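PDB 2CKR: endoglucanase E-5 from Thermobifida fusca, which hydrolyses internal beta-1,4-glucosidic linkages in cellulose, lichenin and cereal beta-glucans, through the family 5 glycoside hydrolase catalytic domain described here. Local coordinates for residues A[8-13]-A[163-168]; A[203-208]-A[230-235]. The protein carries 1 engineered substitution. All blocks are in the same frame, centred on the assembly; numbering follows the deposited sequence. Where two conformers were deposited one is given.

Contact 1. Residues A[8-13]-A[163-168]; sequences YGKVQV and DPDSVI. With ZN (zinc ion), chain G.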
ATOM      1  N   TYR A   8      -0.627   6.120 -17.933  1.00 13.32           N
ATOM      2  CA  TYR A   8      -0.296   7.212 -17.005  1.00 13.06           C
ATOM      3  C   TYR A   8       1.192   7.550 -16.944  1.00 12.57           C
ATOM      4  O   TYR A   8       1.560   8.652 -16.530  1.00 12.85           O
ATOM      5  CB  TYR A   8      -0.823   6.920 -15.603  1.00 13.39           C
ATOM      6  CG  TYR A   8      -2.286   6.557 -15.573  1.00 13.43           C
ATOM      7  CD1 TYR A   8      -3.241   7.380 -16.170  1.00 15.11           C
ATOM      8  CD2 TYR A   8      -2.719   5.387 -14.952  1.00 15.54           C
ATOM      9  CE1 TYR A   8      -4.584   7.048 -16.147  1.00 15.50           C
ATOM     10  CE2 TYR A   8      -4.067   5.051 -14.921  1.00 16.14           C
ATOM     11  CZ  TYR A   8      -4.988   5.886 -15.520  1.00 16.77           C
ATOM     12  OH  TYR A   8      -6.323   5.559 -15.499  1.00 18.88           O
ATOM     13  N   GLY A   9       2.050   6.601 -17.311  1.00 12.03           N
ATOM     14  CA  GLY A   9       3.486   6.837 -17.363  1.00 11.88           C
ATOM     15  C   GLY A   9       4.110   7.124 -16.008  1.00 12.22           C
ATOM     16  O   GLY A   9       3.740   6.513 -15.010  1.00 12.25           O
ATOM     17  N   LYS A  10       5.021   8.092 -15.986  1.00 12.37           N
ATOM     18  CA  LYS A  10       5.819   8.449 -14.813  1.00 12.52           C
ATOM     19  C   LYS A  10       5.029   9.333 -13.836  1.00 12.14           C
ATOM     20  O   LYS A  10       5.096  10.570 -13.877  1.00 12.93           O
ATOM     21  CB  LYS A  10       7.096   9.154 -15.296  1.00 13.01           C
ATOM     22  CG  LYS A  10       8.180   9.373 -14.263  1.00 15.74           C
ATOM     23  CD  LYS A  10       9.293  10.214 -14.903  1.00 19.24           C
ATOM     24  CE  LYS A  10      10.525  10.323 -14.023  1.00 21.34           C
ATOM     25  NZ  LYS A  10      11.778  10.529 -14.825  1.00 22.41           N
ATOM     26  N   VAL A  11       4.283   8.684 -12.952  1.00 11.29           N
ATOM     27  CA  VAL A  11       3.440   9.387 -11.990  1.00 10.49           C
ATOM     28  C   VAL A  11       4.299  10.209 -11.004  1.00  9.96           C
ATOM     29  O   VAL A  11       5.411   9.813 -10.648  1.00 10.04           O
ATOM     30  CB  VAL A  11       2.485   8.414 -11.243  1.00 10.30           C
ATOM     31  CG1 VAL A  11       1.474   7.786 -12.220  1.00  9.85           C
ATOM     32  CG2 VAL A  11       3.249   7.346 -10.473  1.00 10.72           C
ATOM     33  N   GLN A  12       3.798  11.387 -10.641  0.60 10.16           N
ATOM     34  CA  GLN A  12       4.442  12.282  -9.669  0.60 10.29           C
ATOM     35  C   GLN A  12       3.356  13.021  -8.885  0.60 10.36           C
ATOM     36  O   GLN A  12       2.244  13.167  -9.359  0.60 10.59           O
ATOM     37  CB  GLN A  12       5.320  13.330 -10.373  0.60 10.43           C
ATOM     38  CG  GLN A  12       6.437  12.806 -11.286  0.60 11.07           C
ATOM     39  CD  GLN A  12       7.723  12.479 -10.537  0.60 12.22           C
ATOM     40  OE1 GLN A  12       8.649  13.310 -10.464  0.60 12.47           O
ATOM     41  NE2 GLN A  12       7.793  11.269  -9.987  0.60  9.72           N
ATOM     42  N   VAL A  13       3.679  13.500  -7.688  1.00 10.27           N
ATOM     43  CA  VAL A  13       2.771  14.379  -6.954  1.00 10.88           C
ATOM     44  C   VAL A  13       2.719  15.726  -7.662  1.00 12.27           C
ATOM     45  O   VAL A  13       3.749  16.236  -8.094  1.00 12.68           O
ATOM     46  CB  VAL A  13       3.226  14.571  -5.511  1.00 10.68           C
ATOM     47  CG1 VAL A  13       2.403  15.675  -4.811  1.00 11.44           C
ATOM     48  CG2 VAL A  13       3.147  13.232  -4.757  1.00 10.04           C
ATOM     49  N   ASP A 163      17.634   7.144  -6.853  1.00 12.62           N
ATOM     50  CA  ASP A 163      16.399   7.189  -7.628  1.00 12.77           C
ATOM     51  C   ASP A 163      15.641   8.483  -7.277  1.00 12.36           C
ATOM     52  O   ASP A 163      14.703   8.472  -6.493  1.00 12.16           O
ATOM     53  CB  ASP A 163      15.547   5.949  -7.310  1.00 13.16           C
ATOM     54  CG  ASP A 163      14.391   5.771  -8.269  1.00 15.81           C
ATOM     55  OD1 ASP A 163      14.371   6.477  -9.303  1.00 18.05           O
ATOM     56  OD2 ASP A 163      13.469   4.945  -8.079  1.00 18.95           O
ATOM     57  N   PRO A 164      16.067   9.600  -7.857  1.00 12.62           N
ATOM     58  CA  PRO A 164      15.592  10.924  -7.433  1.00 12.85           C
ATOM     59  C   PRO A 164      14.125  11.237  -7.766  1.00 13.14           C
ATOM     60  O   PRO A 164      13.547  12.109  -7.107  1.00 12.77           O
ATOM     61  CB  PRO A 164      16.534  11.889  -8.164  1.00 13.09           C
ATOM     62  CG  PRO A 164      17.039  11.126  -9.333  1.00 13.44           C
ATOM     63  CD  PRO A 164      17.034   9.680  -8.964  1.00 12.95           C
ATOM     64  N   ASP A 165      13.533  10.552  -8.738  0.60 12.54           N
ATOM     65  CA  ASP A 165      12.187  10.921  -9.189  0.60 13.09           C
ATOM     66  C   ASP A 165      11.042  10.068  -8.624  1.00 12.96           C
ATOM     67  O   ASP A 165       9.882  10.320  -8.918  1.00 14.88           O
ATOM     68  CB  ASP A 165      12.096  10.977 -10.729  0.60 12.95           C
ATOM     69  CG  ASP A 165      12.786   9.820 -11.424  0.60 14.71           C
ATOM     70  OD1 ASP A 165      12.961   8.742 -10.816  0.60 15.16           O
ATOM     71  OD2 ASP A 165      13.195   9.908 -12.608  0.60 18.35           O
ATOM     72  N   SER A 166      11.358   9.095  -7.786  0.70 12.89           N
ATOM     73  CA  SER A 166      10.330   8.171  -7.311  0.70 12.72           C
ATOM     74  C   SER A 166       9.495   8.783  -6.189  0.70 11.73           C
ATOM     75  O   SER A 166       9.978   9.602  -5.401  0.70 11.26           O
ATOM     76  CB  SER A 166      10.962   6.877  -6.837  0.70 13.06           C
ATOM     77  OG  SER A 166      11.705   7.103  -5.659  0.70 15.00           O
ATOM     78  N   VAL A 167       8.224   8.412  -6.164  1.00 10.93           N
ATOM     79  CA  VAL A 167       7.311   8.825  -5.115  1.00  9.57           C
ATOM     80  C   VAL A 167       7.525   7.960  -3.875  1.00  8.77           C
ATOM     81  O   VAL A 167       7.663   6.739  -3.976  1.00  8.06           O
ATOM     82  CB  VAL A 167       5.843   8.680  -5.601  1.00  9.77           C
ATOM     83  CG1 VAL A 167       4.850   8.975  -4.475  1.00  8.59           C
ATOM     84  CG2 VAL A 167       5.594   9.572  -6.802  1.00  9.89           C
ATOM     85  N   ILE A 168       7.570   8.604  -2.712  1.00  8.27           N
ATOM     86  CA  ILE A 168       7.717   7.905  -1.440  1.00  8.12           C
ATOM     87  C   ILE A 168       6.467   8.124  -0.580  1.00  8.22           C
ATOM     88  O   ILE A 168       5.981   9.255  -0.481  1.00  7.28           O
ATOM     89  CB  ILE A 168       8.991   8.391  -0.716  1.00  8.69           C
ATOM     90  CG1 ILE A 168      10.229   8.043  -1.556  1.00  8.18           C
ATOM     91  CG2 ILE A 168       9.107   7.756   0.664  1.00  8.54           C
ATOM     92  CD1 ILE A 168      11.529   8.679  -1.056  1.00  8.86           C
TER
HETATM   93 ZN    ZN G1434      13.610   6.762 -11.381  0.50 26.82          ZN
HETATM   94  O   HOH W   1      12.944   7.323 -13.414  1.00 22.69           O

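Contact 2. Residues A[203-208]-A[230-235]; sequences FHFYAA and TQFGTE. Engineered in segment 230-235: Gln231 (natural residue Glu).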
ATOM      1  N   PHE A 203      -2.872   6.330   4.827  1.00  7.39           N
ATOM      2  CA  PHE A 203      -4.028   6.138   5.688  1.00  7.60           C
ATOM      3  C   PHE A 203      -4.579   4.714   5.528  1.00  7.45           C
ATOM      4  O   PHE A 203      -4.720   4.201   4.413  1.00  7.65           O
ATOM      5  CB  PHE A 203      -5.106   7.171   5.373  1.00  7.31           C
ATOM      6  CG  PHE A 203      -6.312   7.091   6.276  1.00  8.60           C
ATOM      7  CD1 PHE A 203      -6.188   7.311   7.645  1.00  8.16           C
ATOM      8  CD2 PHE A 203      -7.565   6.775   5.758  1.00  9.11           C
ATOM      9  CE1 PHE A 203      -7.308   7.247   8.476  1.00 11.11           C
ATOM     10  CE2 PHE A 203      -8.669   6.707   6.573  1.00 10.22           C
ATOM     11  CZ  PHE A 203      -8.542   6.952   7.943  1.00 10.61           C
ATOM     12  N   HIS A 204      -4.826   4.075   6.665  1.00  7.27           N
ATOM     13  CA  HIS A 204      -5.383   2.737   6.747  1.00  7.10           C
ATOM     14  C   HIS A 204      -6.705   2.752   7.519  1.00  8.18           C
ATOM     15  O   HIS A 204      -6.814   3.417   8.561  1.00  8.77           O
ATOM     16  CB  HIS A 204      -4.425   1.812   7.497  1.00  7.64           C
ATOM     17  CG  HIS A 204      -3.116   1.580   6.811  1.00  7.16           C
ATOM     18  ND1 HIS A 204      -2.226   0.622   7.244  1.00  9.67           N
ATOM     19  CD2 HIS A 204      -2.551   2.150   5.723  1.00  8.15           C
ATOM     20  CE1 HIS A 204      -1.169   0.616   6.458  1.00  8.47           C
ATOM     21  NE2 HIS A 204      -1.334   1.538   5.532  1.00  9.83           N
ATOM     22  N   PHE A 205      -7.693   2.006   7.037  1.00  8.32           N
ATOM     23  CA  PHE A 205      -8.965   1.872   7.750  1.00  8.52           C
ATOM     24  C   PHE A 205      -9.619   0.523   7.510  1.00  8.57           C
ATOM     25  O   PHE A 205      -9.375  -0.121   6.493  1.00  8.16           O
ATOM     26  CB  PHE A 205      -9.934   2.993   7.351  1.00  8.50           C
ATOM     27  CG  PHE A 205     -10.405   2.914   5.925  1.00  8.67           C
ATOM     28  CD1 PHE A 205     -11.537   2.172   5.591  1.00  9.95           C
ATOM     29  CD2 PHE A 205      -9.708   3.561   4.911  1.00  7.68           C
ATOM     30  CE1 PHE A 205     -11.961   2.083   4.268  1.00  9.83           C
ATOM     31  CE2 PHE A 205     -10.142   3.495   3.596  1.00  7.98           C
ATOM     32  CZ  PHE A 205     -11.267   2.751   3.275  1.00  8.77           C
ATOM     33  N   TYR A 206     -10.499   0.144   8.432  1.00  9.16           N
ATOM     34  CA  TYR A 206     -11.285  -1.075   8.346  1.00  9.96           C
ATOM     35  C   TYR A 206     -12.733  -0.667   8.611  1.00 10.11           C
ATOM     36  O   TYR A 206     -13.073  -0.282   9.721  1.00  9.42           O
ATOM     37  CB  TYR A 206     -10.762  -2.116   9.338  1.00 10.43           C
ATOM     38  CG  TYR A 206      -9.344  -2.545   9.005  1.00 13.62           C
ATOM     39  CD1 TYR A 206      -9.102  -3.651   8.193  1.00 18.21           C
ATOM     40  CD2 TYR A 206      -8.250  -1.812   9.458  1.00 17.48           C
ATOM     41  CE1 TYR A 206      -7.798  -4.032   7.862  1.00 20.38           C
ATOM     42  CE2 TYR A 206      -6.945  -2.176   9.130  1.00 20.19           C
ATOM     43  CZ  TYR A 206      -6.726  -3.291   8.335  1.00 22.39           C
ATOM     44  OH  TYR A 206      -5.436  -3.671   8.019  1.00 25.17           O
ATOM     45  N   ALA A 207     -13.562  -0.742   7.575  1.00  9.88           N
ATOM     46  CA  ALA A 207     -14.842  -0.041   7.551  1.00 11.10           C
ATOM     47  C   ALA A 207     -15.839  -0.470   8.637  1.00 12.07           C
ATOM     48  O   ALA A 207     -16.655   0.350   9.074  1.00 12.49           O
ATOM     49  CB  ALA A 207     -15.472  -0.163   6.169  1.00 11.01           C
ATOM     50  N   ALA A 208     -15.783  -1.726   9.075  1.00 12.97           N
ATOM     51  CA  ALA A 208     -16.704  -2.197  10.122  1.00 14.43           C
ATOM     52  C   ALA A 208     -16.395  -1.595  11.508  1.00 15.23           C
ATOM     53  O   ALA A 208     -17.282  -1.499  12.360  1.00 16.77           O
ATOM     54  CB  ALA A 208     -16.718  -3.705  10.181  1.00 14.56           C
ATOM     55  N   THR A 230      -2.914   2.827   1.550  1.00  7.30           N
ATOM     56  CA  THR A 230      -2.110   1.657   1.190  1.00  8.51           C
ATOM     57  C   THR A 230      -2.663   0.371   1.775  1.00  7.89           C
ATOM     58  O   THR A 230      -2.245  -0.714   1.378  1.00  7.89           O
ATOM     59  CB  THR A 230      -0.639   1.824   1.614  1.00  8.92           C
ATOM     60  OG1 THR A 230      -0.566   2.229   2.978  1.00 10.91           O
ATOM     61  CG2 THR A 230       0.047   2.953   0.850  1.00 10.32           C
ATOM     62  N   GLN A 231      -3.583   0.475   2.725  1.00  8.01           N
ATOM     63  CA  GLN A 231      -4.191  -0.714   3.313  1.00  8.45           C
ATOM     64  C   GLN A 231      -5.586  -0.417   3.842  1.00  8.50           C
ATOM     65  O   GLN A 231      -5.758   0.457   4.682  1.00  8.81           O
ATOM     66  CB  GLN A 231      -3.305  -1.236   4.457  1.00  9.20           C
ATOM     67  CG  GLN A 231      -3.463  -2.699   4.732  1.00 10.94           C
ATOM     68  CD  GLN A 231      -2.450  -3.225   5.737  1.00 12.55           C
ATOM     69  OE1 GLN A 231      -1.247  -3.186   5.491  1.00 10.20           O
ATOM     70  NE2 GLN A 231      -2.943  -3.746   6.865  1.00 14.89           N
ATOM     71  N   PHE A 232      -6.584  -1.130   3.340  1.00  7.75           N
ATOM     72  CA  PHE A 232      -7.926  -1.011   3.901  1.00  8.07           C
ATOM     73  C   PHE A 232      -8.711  -2.292   3.767  1.00  8.26           C
ATOM     74  O   PHE A 232      -8.425  -3.123   2.912  1.00  8.31           O
ATOM     75  CB  PHE A 232      -8.695   0.163   3.282  1.00  7.63           C
ATOM     76  CG  PHE A 232      -9.374  -0.166   1.972  1.00  7.63           C
ATOM     77  CD1 PHE A 232      -8.685  -0.044   0.787  1.00  9.60           C
ATOM     78  CD2 PHE A 232     -10.689  -0.605   1.938  1.00  9.37           C
ATOM     79  CE1 PHE A 232      -9.295  -0.343  -0.405  1.00  9.89           C
ATOM     80  CE2 PHE A 232     -11.306  -0.913   0.730  1.00  9.18           C
ATOM     81  CZ  PHE A 232     -10.609  -0.767  -0.438  1.00  8.98           C
ATOM     82  N   GLY A 233      -9.689  -2.462   4.648  1.00  9.04           N
ATOM     83  CA  GLY A 233     -10.601  -3.589   4.567  1.00  9.31           C
ATOM     84  C   GLY A 233     -12.029  -3.128   4.774  1.00 10.00           C
ATOM     85  O   GLY A 233     -12.272  -1.978   5.155  1.00  8.85           O
ATOM     86  N   THR A 234     -12.964  -4.034   4.503  1.00 10.75           N
ATOM     87  CA  THR A 234     -14.387  -3.805   4.723  1.00 11.62           C
ATOM     88  C   THR A 234     -14.867  -4.416   6.032  1.00 12.44           C
ATOM     89  O   THR A 234     -16.017  -4.224   6.391  1.00 13.06           O
ATOM     90  CB  THR A 234     -15.218  -4.400   3.561  1.00 11.74           C
ATOM     91  OG1 THR A 234     -14.947  -5.807   3.423  1.00 12.32           O
ATOM     92  CG2 THR A 234     -14.802  -3.812   2.238  1.00 12.42           C
ATOM     93  N   GLU A 235     -13.993  -5.127   6.749  1.00 12.83           N
ATOM     94  CA  GLU A 235     -14.380  -5.838   7.966  1.00 13.55           C
ATOM     95  C   GLU A 235     -13.803  -5.085   9.168  1.00 14.09           C
ATOM     96  O   GLU A 235     -13.579  -3.890   9.082  1.00 13.10           O
ATOM     97  CB  GLU A 235     -13.954  -7.317   7.922  1.00 13.50           C
ATOM     98  CG  GLU A 235     -12.564  -7.575   7.367  1.00 15.21           C
ATOM     99  CD  GLU A 235     -12.564  -7.666   5.850  0.50 16.22           C
ATOM    100  OE1 GLU A 235     -11.765  -6.944   5.214  0.50 16.59           O
ATOM    101  OE2 GLU A 235     -13.374  -8.445   5.290  0.50 17.80           O
TER

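Contact 1. Residues A[8-13]-A[163-168]
Asp165 faces Lys10 and Gln12 where the N-terminal segment meets the loop leading into the fifth strand of the TIM barrel, at the end where the strands begin. Its side chain leaves a type I turn, Asp163 to Ser166, with CG lodged between the backbone N and the carbonyl carbon (chi1 43°), and its two carboxylate oxygens have separate tasks. Asp165 OD1 binds the zinc ion at 2.2 Å, alongside Asp163 OD1, the carbonyl oxygen of Ala127 and a water. Asp165 OD2 takes the salt bridge from Lys10, whose extended chain crosses the aspartate at about a right angle; Lys10 NZ lies 2.7 Å from Asp165 OD2 and comes from above the carboxylate plane, 41° out of it. With metal and ammonium both at hand, this carboxylate probably stays ionised.

Gln12 belongs to the short strand 12-14, and a bend at chi2 (-85°) folds its amide back over its own strand and across to the turn. One N-H goes back to Val11 O, 2.9 Å from Gln12 NE2. The other is directed at Asp165 O, nearly straight, but that separation is improbably short and the side chain has a second conformer, so its exact length is doubtful. Val167 adds the apolar part: its CG2, anti to the carbonyl carbon, lies 3.9 Å from Val11 O and 4.1 Å from Gln12 CA. At the zinc, the bound water sits 2.2 Å from the metal and donates to Asp165 OD2, with its oxygen 2.7 Å away.

Contact 2. Residues A[203-208]-A[230-235]
With CG of His204 anti to its own carbonyl carbon (chi1 -65°) and CG of Gln231 anti to the backbone N (chi1 -155°), the two side chains meet on one face of the sheet, and the imidazole lies across the glutamine's first methylene. Gln231 CB stands 3.4 Å from the centroid of the His204 ring, almost on its normal, a CH-pi contact. At the ring edge His204 NE2 donates to Thr230 OG1 (2.8 Å) in a bent bond, the hydroxyl lying near the ring plane, while His204 ND1 is hydrogen-bonded to Glu139, probably the proton donor. Cutting His204 back to an alanine would probably cost Glu139 its imidazole partner, take from Thr230 OG1 one of its two partners, the other being Glu135, and open a gap over Gln231 CB. Gln231 is an engineered substitution at the position of the presumed nucleophile, a glutamate in nature. Its extended chain sends Gln231 NE2 to Tyr206 OH at 2.7 Å, approaching the ring at its edge with amide and ring planes 80° apart, and Gln231 OE1 goes to Arg61.

These are the sixth and seventh strands of the (beta/alpha)8 barrel, parallel neighbours joined by helix 212-224; in this family the nucleophile sits near the C-terminal end of the seventh. Between them Gly233 N donates to Phe205 O (3.0 Å), and Ala207 N to Gly233 O (3.0 Å). On the other face Phe232 CB lies over the Phe205 ring, 3.7 Å from its centroid; the two rings are near parallel but slid apart, and Tyr251 stacks with Phe205 while Trp262 meets Phe232 edge-to-face.

In the fold
Starting from the N terminus, the chain leaves helix 4-8, passes through residues 8-13 into the antiparallel pair 12-14 and 17-19, and runs through the first four barrel strands and helix 145-162 before contact 1 closes that long loop at the entry to the fifth strand. Contact 2 opens only later and closes a short loop, the beta-alpha-beta crossover over helix 212-224. The two loops therefore follow in series, neither nesting nor crossing. Their centres are 25 Å apart, on opposite sides of the chain's centre: contact 1 ties the N-terminal segment to the barrel where the strands begin, whereas contact 2 joins strands at the catalytic end. Strand 199-206 links them, since its Met200 touches Val13 and Val167.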